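Local coordinates for protein LP04448p (Drosophila melanogaster, PDB 4QMH) that probably binds tubulin through this TOG domain, one of an array of such domains with which XMAP215-family proteins drive microtubule polymerization, at residues 18-27 with 57-65. Sequence-based numbering, arbitrary orientation.
Sequences ITEALLKEMS and DLAPALAHR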
ATOM      1  N   ILE A  18      17.754   7.529 -16.502  1.00 11.16           N
ATOM      2  CA  ILE A  18      16.325   7.448 -16.786  1.00 10.01           C
ATOM      3  C   ILE A  18      16.002   8.415 -17.923  1.00 15.29           C
ATOM      4  O   ILE A  18      15.444   9.493 -17.714  1.00 14.48           O
ATOM      5  CB  ILE A  18      15.460   7.747 -15.554  1.00 13.89           C
ATOM      6  CG1 ILE A  18      15.959   6.955 -14.341  1.00 13.30           C
ATOM      7  CG2 ILE A  18      14.000   7.423 -15.841  1.00 12.34           C
ATOM      8  CD1 ILE A  18      16.021   5.463 -14.571  1.00 12.40           C
ATOM      9  N   THR A  19      16.349   8.004 -19.133  1.00 10.28           N
ATOM     10  CA  THR A  19      16.252   8.872 -20.298  1.00 10.67           C
ATOM     11  C   THR A  19      14.839   8.904 -20.872  1.00 12.69           C
ATOM     12  O   THR A  19      14.008   8.050 -20.570  1.00 13.65           O
ATOM     13  CB  THR A  19      17.183   8.378 -21.396  1.00 15.97           C
ATOM     14  OG1 THR A  19      16.776   7.061 -21.789  1.00 14.67           O
ATOM     15  CG2 THR A  19      18.634   8.348 -20.904  1.00 13.05           C
ATOM     16  N   GLU A  20      14.564   9.896 -21.712  1.00 14.73           N
ATOM     17  CA  GLU A  20      13.279   9.937 -22.390  1.00 13.14           C
ATOM     18  C   GLU A  20      13.076   8.668 -23.211  1.00 16.91           C
ATOM     19  O   GLU A  20      11.953   8.153 -23.313  1.00 15.68           O
ATOM     20  CB  GLU A  20      13.198  11.157 -23.307  1.00 17.66           C
ATOM     21  CG  GLU A  20      13.163  12.485 -22.572  1.00 25.14           C
ATOM     22  CD  GLU A  20      11.835  12.741 -21.892  1.00 41.32           C
ATOM     23  OE1 GLU A  20      10.848  12.063 -22.245  1.00 43.63           O
ATOM     24  OE2 GLU A  20      11.778  13.618 -21.004  1.00 49.86           O
ATOM     25  N   ALA A  21      14.161   8.171 -23.800  1.00 12.90           N
ATOM     26  CA  ALA A  21      14.079   6.976 -24.640  1.00 18.64           C
ATOM     27  C   ALA A  21      13.675   5.753 -23.822  1.00 15.06           C
ATOM     28  O   ALA A  21      12.852   4.949 -24.264  1.00 14.51           O
ATOM     29  CB  ALA A  21      15.398   6.721 -25.360  1.00 17.28           C
ATOM     30  N   LEU A  22      14.273   5.608 -22.643  1.00 12.82           N
ATOM     31  CA  LEU A  22      13.932   4.491 -21.768  1.00 10.48           C
ATOM     32  C   LEU A  22      12.462   4.577 -21.365  1.00 12.05           C
ATOM     33  O   LEU A  22      11.741   3.592 -21.434  1.00 10.72           O
ATOM     34  CB  LEU A  22      14.827   4.463 -20.530  1.00 11.70           C
ATOM     35  CG  LEU A  22      14.431   3.422 -19.483  1.00 10.71           C
ATOM     36  CD1 LEU A  22      14.589   2.004 -20.040  1.00 13.63           C
ATOM     37  CD2 LEU A  22      15.267   3.610 -18.232  1.00 11.91           C
ATOM     38  N   LEU A  23      12.009   5.762 -20.958  1.00 10.65           N
ATOM     39  CA  LEU A  23      10.613   5.918 -20.568  1.00 11.40           C
ATOM     40  C   LEU A  23       9.659   5.653 -21.727  1.00  9.72           C
ATOM     41  O   LEU A  23       8.594   5.067 -21.553  1.00 14.42           O
ATOM     42  CB  LEU A  23      10.366   7.304 -19.976  1.00 13.91           C
ATOM     43  CG  LEU A  23      11.161   7.581 -18.702  1.00 11.75           C
ATOM     44  CD1 LEU A  23      10.881   9.002 -18.204  1.00 15.72           C
ATOM     45  CD2 LEU A  23      10.833   6.551 -17.619  1.00 15.98           C
ATOM     46  N   LYS A  24      10.048   6.082 -22.920  1.00 11.92           N
ATOM     47  CA  LYS A  24       9.238   5.824 -24.098  1.00 12.66           C
ATOM     48  C   LYS A  24       9.144   4.329 -24.399  1.00 13.13           C
ATOM     49  O   LYS A  24       8.068   3.826 -24.733  1.00 18.41           O
ATOM     50  CB  LYS A  24       9.811   6.571 -25.299  1.00 15.92           C
ATOM     51  CG  LYS A  24       8.999   6.388 -26.575  1.00 21.73           C
ATOM     52  CD  LYS A  24       9.557   7.256 -27.692  1.00 22.89           C
ATOM     53  CE  LYS A  24       9.105   6.753 -29.060  1.00 30.19           C
ATOM     54  NZ  LYS A  24       9.760   7.518 -30.168  1.00 39.79           N
ATOM     55  N   GLU A  25      10.264   3.619 -24.272  1.00 12.68           N
ATOM     56  CA  GLU A  25      10.252   2.167 -24.482  1.00 12.09           C
ATOM     57  C   GLU A  25       9.356   1.485 -23.449  1.00 12.48           C
ATOM     58  O   GLU A  25       8.562   0.604 -23.783  1.00 13.69           O
ATOM     59  CB  GLU A  25      11.661   1.576 -24.416  1.00 15.06           C
ATOM     60  CG  GLU A  25      11.687   0.119 -24.851  1.00 16.65           C
ATOM     61  CD  GLU A  25      13.090  -0.418 -25.032  1.00 21.51           C
ATOM     62  OE1 GLU A  25      13.966  -0.085 -24.214  1.00 24.08           O
ATOM     63  OE2 GLU A  25      13.308  -1.177 -25.998  1.00 29.73           O
ATOM     64  N   MET A  26       9.482   1.908 -22.195  1.00  9.48           N
ATOM     65  CA  MET A  26       8.671   1.358 -21.108  1.00  7.44           C
ATOM     66  C   MET A  26       7.167   1.538 -21.323  1.00 10.42           C
ATOM     67  O   MET A  26       6.367   0.763 -20.791  1.00 10.04           O
ATOM     68  CB  MET A  26       9.077   1.984 -19.763  1.00 11.02           C
ATOM     69  CG  MET A  26      10.417   1.499 -19.233  1.00 10.08           C
ATOM     70  SD  MET A  26      10.930   2.389 -17.754  1.00 14.13           S
ATOM     71  CE  MET A  26       9.554   2.042 -16.660  1.00 11.66           C
ATOM     72  N   SER A  27       6.777   2.560 -22.083  1.00 11.48           N
ATOM     73  CA  SER A  27       5.355   2.837 -22.289  1.00 13.36           C
ATOM     74  C   SER A  27       4.866   2.539 -23.716  1.00 14.07           C
ATOM     75  O   SER A  27       3.795   2.992 -24.122  1.00 18.45           O
ATOM     76  CB  SER A  27       5.017   4.279 -21.883  1.00 15.94           C
ATOM     77  OG  SER A  27       5.756   5.218 -22.644  1.00 20.12           O
ATOM     78  N   ASP A  57      11.836  10.974 -13.819  1.00 14.68           N
ATOM     79  CA  ASP A  57      10.398  10.746 -13.887  1.00 15.50           C
ATOM     80  C   ASP A  57      10.033   9.262 -13.792  1.00 15.43           C
ATOM     81  O   ASP A  57       8.963   8.847 -14.240  1.00 13.77           O
ATOM     82  CB  ASP A  57       9.827  11.338 -15.186  1.00 21.49           C
ATOM     83  CG  ASP A  57      10.027  12.845 -15.291  1.00 28.15           C
ATOM     84  OD1 ASP A  57       9.953  13.522 -14.256  1.00 22.53           O
ATOM     85  OD2 ASP A  57      10.267  13.343 -16.410  1.00 36.30           O
ATOM     86  N   LEU A  58      10.923   8.465 -13.212  1.00 13.83           N
ATOM     87  CA  LEU A  58      10.719   7.023 -13.182  1.00 10.26           C
ATOM     88  C   LEU A  58       9.508   6.587 -12.350  1.00 11.29           C
ATOM     89  O   LEU A  58       8.828   5.630 -12.714  1.00 11.31           O
ATOM     90  CB  LEU A  58      11.965   6.305 -12.664  1.00 14.50           C
ATOM     91  CG  LEU A  58      11.868   4.782 -12.582  1.00  6.48           C
ATOM     92  CD1 LEU A  58      11.619   4.186 -13.982  1.00  6.51           C
ATOM     93  CD2 LEU A  58      13.131   4.216 -11.955  1.00  7.49           C
ATOM     94  N   ALA A  59       9.239   7.264 -11.231  1.00 10.73           N
ATOM     95  CA  ALA A  59       8.182   6.792 -10.329  1.00 11.48           C
ATOM     96  C   ALA A  59       6.793   6.791 -10.965  1.00 10.94           C
ATOM     97  O   ALA A  59       6.086   5.792 -10.897  1.00 10.23           O
ATOM     98  CB  ALA A  59       8.192   7.554  -8.982  1.00 14.25           C
ATOM     99  N   PRO A  60       6.397   7.902 -11.607  1.00 11.20           N
ATOM    100  CA  PRO A  60       5.090   7.864 -12.270  1.00 14.94           C
ATOM    101  C   PRO A  60       5.066   6.845 -13.413  1.00 12.55           C
ATOM    102  O   PRO A  60       4.042   6.200 -13.651  1.00 12.91           O
ATOM    103  CB  PRO A  60       4.921   9.286 -12.807  1.00 16.19           C
ATOM    104  CG  PRO A  60       5.865  10.129 -12.005  1.00 21.80           C
ATOM    105  CD  PRO A  60       7.016   9.238 -11.655  1.00 15.83           C
ATOM    106  N   ALA A  61       6.199   6.690 -14.089  1.00 11.33           N
ATOM    107  CA  ALA A  61       6.317   5.703 -15.157  1.00 10.45           C
ATOM    108  C   ALA A  61       6.080   4.295 -14.621  1.00 11.18           C
ATOM    109  O   ALA A  61       5.335   3.522 -15.216  1.00 10.10           O
ATOM    110  CB  ALA A  61       7.679   5.795 -15.824  1.00  9.77           C
ATOM    111  N   LEU A  62       6.715   3.970 -13.494  1.00  8.04           N
ATOM    112  CA  LEU A  62       6.509   2.661 -12.870  1.00  5.36           C
ATOM    113  C   LEU A  62       5.085   2.468 -12.368  1.00  7.50           C
ATOM    114  O   LEU A  62       4.556   1.355 -12.401  1.00  8.73           O
ATOM    115  CB  LEU A  62       7.484   2.434 -11.713  1.00  6.24           C
ATOM    116  CG  LEU A  62       8.941   2.187 -12.100  1.00  8.44           C
ATOM    117  CD1 LEU A  62       9.802   2.107 -10.853  1.00 12.37           C
ATOM    118  CD2 LEU A  62       9.034   0.893 -12.900  1.00 10.82           C
ATOM    119  N   ALA A  63       4.472   3.547 -11.901  1.00 12.20           N
ATOM    120  CA  ALA A  63       3.101   3.471 -11.404  1.00 12.85           C
ATOM    121  C   ALA A  63       2.153   2.958 -12.498  1.00  9.34           C
ATOM    122  O   ALA A  63       1.315   2.072 -12.253  1.00 11.38           O
ATOM    123  CB  ALA A  63       2.656   4.824 -10.878  1.00 10.36           C
ATOM    124  N   HIS A  64       2.310   3.479 -13.708  1.00 11.77           N
ATOM    125  CA  HIS A  64       1.516   2.996 -14.831  1.00 14.93           C
ATOM    126  C   HIS A  64       1.763   1.506 -15.100  1.00 12.17           C
ATOM    127  O   HIS A  64       0.840   0.756 -15.440  1.00 13.81           O
ATOM    128  CB  HIS A  64       1.812   3.805 -16.093  1.00 12.67           C
ATOM    129  CG  HIS A  64       1.150   5.146 -16.131  1.00 26.99           C
ATOM    130  ND1 HIS A  64       1.825   6.316 -15.859  1.00 35.45           N
ATOM    131  CD2 HIS A  64      -0.120   5.505 -16.431  1.00 31.51           C
ATOM    132  CE1 HIS A  64       0.997   7.338 -15.981  1.00 40.93           C
ATOM    133  NE2 HIS A  64      -0.190   6.873 -16.326  1.00 36.63           N
ATOM    134  N   ARG A  65       3.013   1.068 -14.968  1.00  9.43           N
ATOM    135  CA  ARG A  65       3.312  -0.339 -15.238  1.00  8.29           C
ATOM    136  C   ARG A  65       2.779  -1.284 -14.152  1.00  8.06           C
ATOM    137  O   ARG A  65       2.477  -2.445 -14.422  1.00  8.39           O
ATOM    138  CB  ARG A  65       4.822  -0.535 -15.475  1.00  5.60           C
ATOM    139  CG  ARG A  65       5.375   0.376 -16.585  1.00  7.27           C
ATOM    140  CD  ARG A  65       5.092  -0.105 -18.020  1.00 10.22           C
ATOM    141  NE  ARG A  65       3.678  -0.105 -18.397  1.00  9.24           N
ATOM    142  CZ  ARG A  65       3.003   0.953 -18.837  1.00 17.39           C
ATOM    143  NH1 ARG A  65       3.597   2.134 -18.960  1.00 16.25           N
ATOM    144  NH2 ARG A  65       1.724   0.826 -19.174  1.00 19.66           N
TER
HETATM  145  O   HOH W   1      13.514  11.031 -16.184  1.00 17.50           O
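Helices 20-26 and 58-65 are neighbours in the helical-repeat array of the TOG domain, and Leu23 and Met26 of the first meet Leu58, Ala61 and Leu62 of the second. The two axes run nearly parallel, 11° apart and 10.7 Å from each other at their closest. Leu23 straddles the start of the second helix with its two methyls: CD2 presses on Ala61 CB at 3.7 Å, while CD1 lies against CB of Asp57, the N-cap residue. Met26 reaches deeper. Its chain runs extended through chi2 and then bends at SD (chi3 59°), which turns CE against Leu58 CD1 and Leu62 CD2, 4.0 Å from each. Leu62 continues inward to Leu41 of helix 31-48 and Leu84 of helix 71-88, so the same side chain ties this pair to helices 31-48 and 71-88. Just ahead of the first helix, Ile18 crosses Leu58 at about a right angle, its CG2 3.9 Å from Leu58 CB. Beside them one water donates to Ile18 O and accepts from Asp57 N, bridging the two chain segments where both helices begin. At the other end Arg65, bent at chi2 and chi3, lays its CD 3.2 Å from Met26 O and brings NH1 near Ser27 CA, a contact without a direct hydrogen bond; its NE is instead salt-bridged to Asp68. Replacing Arg65 by a leucine would probably leave Asp68 without its charged mate and take the guanidinium away from Met26 O and Ser27. Direct contact between the helices is therefore chiefly apolar, with polar groups at its ends: the water links backbones at one, and the Arg65 guanidinium, salt-bridged to Asp68, sits beside Met26 O and Ser27 at the other.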